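PDB 6ZZ5: SmhB from Serratia marcescens, which is a component of the tripartite alpha-pore-forming toxin Smh, here in its soluble form, and probably helps build the membrane pore. Local coordinates for residues Q18-Q23 against A336-R341; N27-Q32 against Q59-Y64. One frame throughout, in Å; residues are numbered along the deposited sequence.

How the contacts relate
From the N terminus, helix 4-30 supplies the first segment of contact 1, 18-23, and then leads into that of contact 2, 27-32, the last turn of the helix and the residues just after it. The chain turns back into helix 44-92, whose residues 59-64 close contact 2 across 26 intervening residues. Contact 1 waits for 336-341, after 312 residues that are mostly helical, so the short loop of contact 2 is nested inside the long one. Contact 2 pairs two helices of the bundle; contact 1 ties the bundle to the small sheet. Their centres are about 13 Å apart, and they touch where Tyr64 packs on Ala19 and Ile22.

Contact 1 of 2, residues Q18-Q23 against A336-R341; sequences QALHIQ and AGVVVR
The helical bundle of this toxin meets its small beta-sheet here, through Leu20 on helix 4-30 and Val338, which lies just before strand 339-340. A single methyl pair carries most of the meeting: CD2 of Leu20 comes to 3.8 Å from CG2 of Val338. No hydrogen bond crosses, and the two segments bury only 75 Å² between them, so the join is a small apolar one. Both side chains leave their backbones toward the opposite segment and run alongside one another, pointing opposite ways, each meeting the other with one branch.

Leucine suits the helix side because it is long enough to cross from a backbone whose CA lies 8.5 Å from the CA of Val338. With chi1 at -70° and chi2 extended at -176°, one terminal methyl, CD2, reaches the valine. Val338, branched at CB, needs little length: CG2 lies anti to the carbonyl carbon and meets the leucine methyl. One turn further along the helix, Gln23 also leans toward the valine, but its OE1 stays 4.4 Å from Val338 CG2, a loose contact with no bond; an amide fits this partly exposed border.

Helical backbone angles end at Gly337, just past helix 321-336, and the chain passes through Val338 into an extended run. Val339 then pairs through its backbone with Ile192 and Thr194 of strand 191-196, the parallel neighbour of strand 339-340. Leu20 also touches Ile192 of that strand and Val181 of helix 156-184, so the leucine belongs to a wider apolar patch. A small, mainly hydrophobic beta element lying against a long alpha-helical bundle is typical of soluble toxins related to the Bacillus haemolytic enterotoxins.

Contact 2 of 2, residues N27-Q32 against Q59-Y64; sequences NSVRQQ and QHAEHY
Val29 and Arg30, near the end of helix 4-30, pack on Ala61 and Glu62 of helix 44-92, a helix-helix contact within the bundle of this HBL-family protein. Ala61 is the small residue that permits the approach: its CA lies 6.7 Å from that of Val29. Val29 brings CG1 to 4.1 Å from the Ala61 methyl, and the aliphatic stem of the arginine shares in the apolar packing.

Beyond that stem Arg30 bends at chi3 (49°), carrying its guanidinium across to Glu62. The glutamate starts with CG anti to the backbone N and folds at chi2 (76°), which turns its carboxylate back over one guanidinium face. As modelled, Arg30 NE and Glu62 OE1 are 3.0 Å apart, a salt bridge of charges alone: OE1 sits off to one face, so none of the N-H bonds is aimed at it. The place of OE1 is doubtful, and with it the 31° between the two flat groups and the 3.5 Å height of Glu62 CD over the guanidinium centre of Arg30. Both residues are partly exposed, a setting that suits long charged chains. More surely placed is the foot of the arginine, where Arg30 CG lies 3.8 Å from Ala61 CB.

Contact 1 of 2, residues Q18-Q23 against A336-R341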
loop_
_atom_site.group_PDB
_atom_site.type_symbol
_atom_site.label_atom_id
_atom_site.label_comp_id
_atom_site.label_asym_id
_atom_site.label_seq_id
_atom_site.Cartn_x
_atom_site.Cartn_y
_atom_site.Cartn_z
ATOM N N GLN A 18 -2.701 -0.560 -3.479
ATOM C CA GLN A 18 -2.276 0.086 -2.207
ATOM C C GLN A 18 -1.066 -0.635 -1.623
ATOM O O GLN A 18 -0.164 0.049 -1.106
ATOM C CB GLN A 18 -3.417 0.176 -1.199
ATOM C CG GLN A 18 -3.136 1.185 -0.096
ATOM C CD GLN A 18 -2.269 0.603 0.991
ATOM O OE1 GLN A 18 -2.296 -0.600 1.273
ATOM N NE2 GLN A 18 -1.507 1.475 1.651
ATOM N N ALA A 19 -1.035 -1.965 -1.687
ATOM C CA ALA A 19 0.047 -2.774 -1.127
ATOM C C ALA A 19 1.387 -2.373 -1.775
ATOM O O ALA A 19 2.391 -2.345 -1.069
ATOM C CB ALA A 19 -0.253 -4.237 -1.247
ATOM N N LEU A 20 1.416 -2.123 -3.060
ATOM C CA LEU A 20 2.656 -1.672 -3.749
ATOM C C LEU A 20 3.108 -0.306 -3.260
ATOM O O LEU A 20 4.321 -0.073 -3.097
ATOM C CB LEU A 20 2.404 -1.634 -5.244
ATOM C CG LEU A 20 2.238 -3.017 -5.889
ATOM C CD1 LEU A 20 2.082 -2.865 -7.357
ATOM C CD2 LEU A 20 3.413 -3.924 -5.588
ATOM N N HIS A 21 2.168 0.548 -2.948
ATOM C CA HIS A 21 2.475 1.911 -2.441
ATOM C C HIS A 21 3.090 1.793 -1.040
ATOM O O HIS A 21 4.188 2.341 -0.783
ATOM C CB HIS A 21 1.171 2.729 -2.470
ATOM C CG HIS A 21 1.319 4.171 -2.128
ATOM N ND1 HIS A 21 0.245 5.080 -2.203
ATOM C CD2 HIS A 21 2.421 4.879 -1.773
ATOM C CE1 HIS A 21 0.700 6.273 -1.837
ATOM N NE2 HIS A 21 2.035 6.167 -1.561
ATOM N N ILE A 22 2.412 1.109 -0.102
ATOM C CA ILE A 22 2.974 0.929 1.264
ATOM C C ILE A 22 4.290 0.137 1.194
ATOM O O ILE A 22 5.236 0.498 1.917
ATOM C CB ILE A 22 1.947 0.364 2.281
ATOM C CG1 ILE A 22 2.583 0.281 3.677
ATOM C CG2 ILE A 22 1.348 -0.978 1.877
ATOM C CD1 ILE A 22 1.581 0.028 4.796
ATOM N N GLN A 23 4.436 -0.840 0.293
ATOM C CA GLN A 23 5.721 -1.578 0.189
ATOM C C GLN A 23 6.879 -0.595 -0.145
ATOM O O GLN A 23 7.934 -0.590 0.550
ATOM C CB GLN A 23 5.647 -2.635 -0.915
ATOM C CG GLN A 23 6.962 -3.306 -1.160
ATOM C CD GLN A 23 6.806 -4.395 -2.195
ATOM O OE1 GLN A 23 6.478 -4.118 -3.322
ATOM N NE2 GLN A 23 7.100 -5.613 -1.825
ATOM N N ALA A 336 5.283 -9.162 -8.440
ATOM C CA ALA A 336 6.601 -9.817 -8.470
ATOM C C ALA A 336 7.587 -9.002 -9.320
ATOM O O ALA A 336 8.759 -9.216 -9.206
ATOM C CB ALA A 336 6.465 -11.242 -8.960
ATOM N N GLY A 337 7.138 -8.082 -10.153
ATOM C CA GLY A 337 7.978 -7.524 -11.241
ATOM C C GLY A 337 8.311 -6.055 -11.001
ATOM O O GLY A 337 8.778 -5.396 -11.939
ATOM N N VAL A 338 8.069 -5.535 -9.794
ATOM C CA VAL A 338 8.407 -4.110 -9.468
ATOM C C VAL A 338 9.861 -3.817 -9.823
ATOM O O VAL A 338 10.727 -4.602 -9.480
ATOM C CB VAL A 338 8.081 -3.738 -8.020
ATOM C CG1 VAL A 338 8.513 -2.299 -7.739
ATOM C CG2 VAL A 338 6.603 -3.934 -7.735
ATOM N N VAL A 339 10.101 -2.713 -10.524
ATOM C CA VAL A 339 11.445 -2.239 -10.973
ATOM C C VAL A 339 11.941 -1.181 -10.012
ATOM O O VAL A 339 11.147 -0.304 -9.635
ATOM C CB VAL A 339 11.335 -1.704 -12.407
ATOM C CG1 VAL A 339 12.605 -1.022 -12.899
ATOM C CG2 VAL A 339 10.919 -2.850 -13.329
ATOM N N VAL A 340 13.148 -1.359 -9.500
ATOM C CA VAL A 340 13.788 -0.368 -8.583
ATOM C C VAL A 340 14.889 0.342 -9.355
ATOM O O VAL A 340 15.721 -0.339 -9.950
ATOM C CB VAL A 340 14.293 -1.021 -7.287
ATOM C CG1 VAL A 340 14.960 -0.026 -6.368
ATOM C CG2 VAL A 340 13.160 -1.682 -6.559
ATOM N N ARG A 341 14.814 1.652 -9.434
ATOM C CA ARG A 341 15.953 2.482 -9.888
ATOM C C ARG A 341 16.694 3.092 -8.684
ATOM O O ARG A 341 16.070 3.629 -7.807
ATOM C CB ARG A 341 15.491 3.552 -10.868
ATOM C CG ARG A 341 14.778 2.954 -12.066
ATOM C CD ARG A 341 15.131 3.719 -13.276
ATOM N NE ARG A 341 14.520 3.137 -14.444
ATOM C CZ ARG A 341 14.353 3.808 -15.569
ATOM N NH1 ARG A 341 14.671 5.093 -15.646
ATOM N NH2 ARG A 341 13.821 3.199 -16.607
#

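Contact 2 of 2, residues N27-Q32 against Q59-Y64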
loop_
_atom_site.group_PDB
_atom_site.type_symbol
_atom_site.label_atom_id
_atom_site.label_comp_id
_atom_site.label_asym_id
_atom_site.label_seq_id
_atom_site.Cartn_x
_atom_site.Cartn_y
_atom_site.Cartn_z
ATOM N N ASN A 27 10.164 0.512 2.124
ATOM C CA ASN A 27 11.568 0.449 1.617
ATOM C C ASN A 27 12.269 1.794 1.891
ATOM O O ASN A 27 13.503 1.808 2.238
ATOM C CB ASN A 27 11.613 0.079 0.123
ATOM C CG ASN A 27 11.217 -1.347 -0.142
ATOM O OD1 ASN A 27 11.443 -2.179 0.699
ATOM N ND2 ASN A 27 10.730 -1.620 -1.336
ATOM N N SER A 28 11.540 2.890 1.788
ATOM C CA SER A 28 12.118 4.244 1.990
ATOM C C SER A 28 12.486 4.422 3.462
ATOM O O SER A 28 13.558 5.022 3.757
ATOM C CB SER A 28 11.245 5.368 1.513
ATOM O OG SER A 28 10.174 5.692 2.416
ATOM N N VAL A 29 11.691 3.828 4.348
ATOM C CA VAL A 29 11.950 3.898 5.805
ATOM C C VAL A 29 13.199 3.108 6.082
ATOM O O VAL A 29 14.010 3.557 6.855
ATOM C CB VAL A 29 10.739 3.393 6.625
ATOM C CG1 VAL A 29 11.038 3.278 8.122
ATOM C CG2 VAL A 29 9.530 4.250 6.377
ATOM N N ARG A 30 13.307 1.941 5.473
ATOM C CA ARG A 30 14.469 1.068 5.701
ATOM C C ARG A 30 15.713 1.599 5.030
ATOM O O ARG A 30 16.806 1.064 5.354
ATOM C CB ARG A 30 14.175 -0.366 5.283
ATOM C CG ARG A 30 13.120 -0.927 6.236
ATOM C CD ARG A 30 12.839 -2.369 6.111
ATOM N NE ARG A 30 13.975 -3.264 6.078
ATOM C CZ ARG A 30 14.566 -3.780 7.148
ATOM N NH1 ARG A 30 14.234 -3.401 8.374
ATOM N NH2 ARG A 30 15.497 -4.682 6.978
ATOM N N GLN A 31 15.611 2.611 4.186
ATOM C CA GLN A 31 16.861 3.164 3.562
ATOM C C GLN A 31 17.306 4.432 4.261
ATOM O O GLN A 31 18.300 4.963 3.850
ATOM C CB GLN A 31 16.682 3.323 2.063
ATOM C CG GLN A 31 16.531 1.970 1.391
ATOM C CD GLN A 31 16.379 2.076 -0.112
ATOM O OE1 GLN A 31 16.756 3.078 -0.725
ATOM N NE2 GLN A 31 15.746 1.083 -0.680
ATOM N N GLN A 32 16.576 4.886 5.292
ATOM C CA GLN A 32 16.902 6.131 6.032
ATOM C C GLN A 32 18.143 5.891 6.882
ATOM O O GLN A 32 18.172 4.942 7.695
ATOM C CB GLN A 32 15.737 6.589 6.918
ATOM C CG GLN A 32 16.072 7.813 7.759
ATOM C CD GLN A 32 16.452 8.997 6.915
ATOM O OE1 GLN A 32 15.742 9.312 5.961
ATOM N NE2 GLN A 32 17.599 9.602 7.236
ATOM N N GLN A 59 11.762 -1.413 12.065
ATOM C CA GLN A 59 11.095 -2.679 12.480
ATOM C C GLN A 59 9.634 -2.727 11.978
ATOM O O GLN A 59 9.194 -3.788 11.499
ATOM C CB GLN A 59 11.240 -2.875 13.987
ATOM C CG GLN A 59 10.283 -3.907 14.610
ATOM C CD GLN A 59 10.200 -5.243 13.906
ATOM O OE1 GLN A 59 11.138 -5.691 13.238
ATOM N NE2 GLN A 59 9.050 -5.893 14.045
ATOM N N HIS A 60 8.859 -1.658 12.108
ATOM C CA HIS A 60 7.452 -1.650 11.661
ATOM C C HIS A 60 7.406 -1.895 10.139
ATOM O O HIS A 60 6.574 -2.660 9.696
ATOM C CB HIS A 60 6.744 -0.309 12.011
ATOM C CG HIS A 60 6.529 -0.089 13.460
ATOM N ND1 HIS A 60 6.133 -1.114 14.317
ATOM C CD2 HIS A 60 6.721 1.009 14.217
ATOM C CE1 HIS A 60 6.049 -0.642 15.537
ATOM N NE2 HIS A 60 6.441 0.674 15.517
ATOM N N ALA A 61 8.263 -1.216 9.363
ATOM C CA ALA A 61 8.421 -1.343 7.902
ATOM C C ALA A 61 8.780 -2.796 7.561
ATOM O O ALA A 61 8.159 -3.340 6.610
ATOM C CB ALA A 61 9.502 -0.417 7.412
ATOM N N GLU A 62 9.747 -3.373 8.282
ATOM C CA GLU A 62 10.183 -4.787 8.077
ATOM C C GLU A 62 8.995 -5.710 8.368
ATOM O O GLU A 62 8.797 -6.718 7.648
ATOM C CB GLU A 62 11.357 -5.127 8.995
ATOM C CG GLU A 62 11.863 -6.552 8.860
ATOM C CD GLU A 62 12.687 -6.789 7.610
ATOM O OE1 GLU A 62 12.652 -5.908 6.698
ATOM O OE2 GLU A 62 13.352 -7.875 7.523
ATOM N N HIS A 63 8.236 -5.427 9.411
ATOM C CA HIS A 63 7.065 -6.279 9.766
ATOM C C HIS A 63 6.056 -6.254 8.594
ATOM O O HIS A 63 5.564 -7.308 8.161
ATOM C CB HIS A 63 6.488 -5.827 11.090
ATOM C CG HIS A 63 5.254 -6.573 11.465
ATOM N ND1 HIS A 63 5.209 -7.984 11.478
ATOM C CD2 HIS A 63 4.032 -6.127 11.821
ATOM C CE1 HIS A 63 4.003 -8.354 11.860
ATOM N NE2 HIS A 63 3.267 -7.221 12.062
ATOM N N TYR A 64 5.772 -5.077 8.055
ATOM C CA TYR A 64 4.900 -4.973 6.868
ATOM C C TYR A 64 5.482 -5.847 5.754
ATOM O O TYR A 64 4.766 -6.723 5.175
ATOM C CB TYR A 64 4.685 -3.534 6.376
ATOM C CG TYR A 64 3.799 -3.628 5.172
ATOM C CD1 TYR A 64 2.428 -3.765 5.313
ATOM C CD2 TYR A 64 4.336 -3.675 3.905
ATOM C CE1 TYR A 64 1.627 -3.979 4.202
ATOM C CE2 TYR A 64 3.543 -3.819 2.790
ATOM C CZ TYR A 64 2.187 -4.029 2.951
ATOM O OH TYR A 64 1.369 -4.250 1.869
#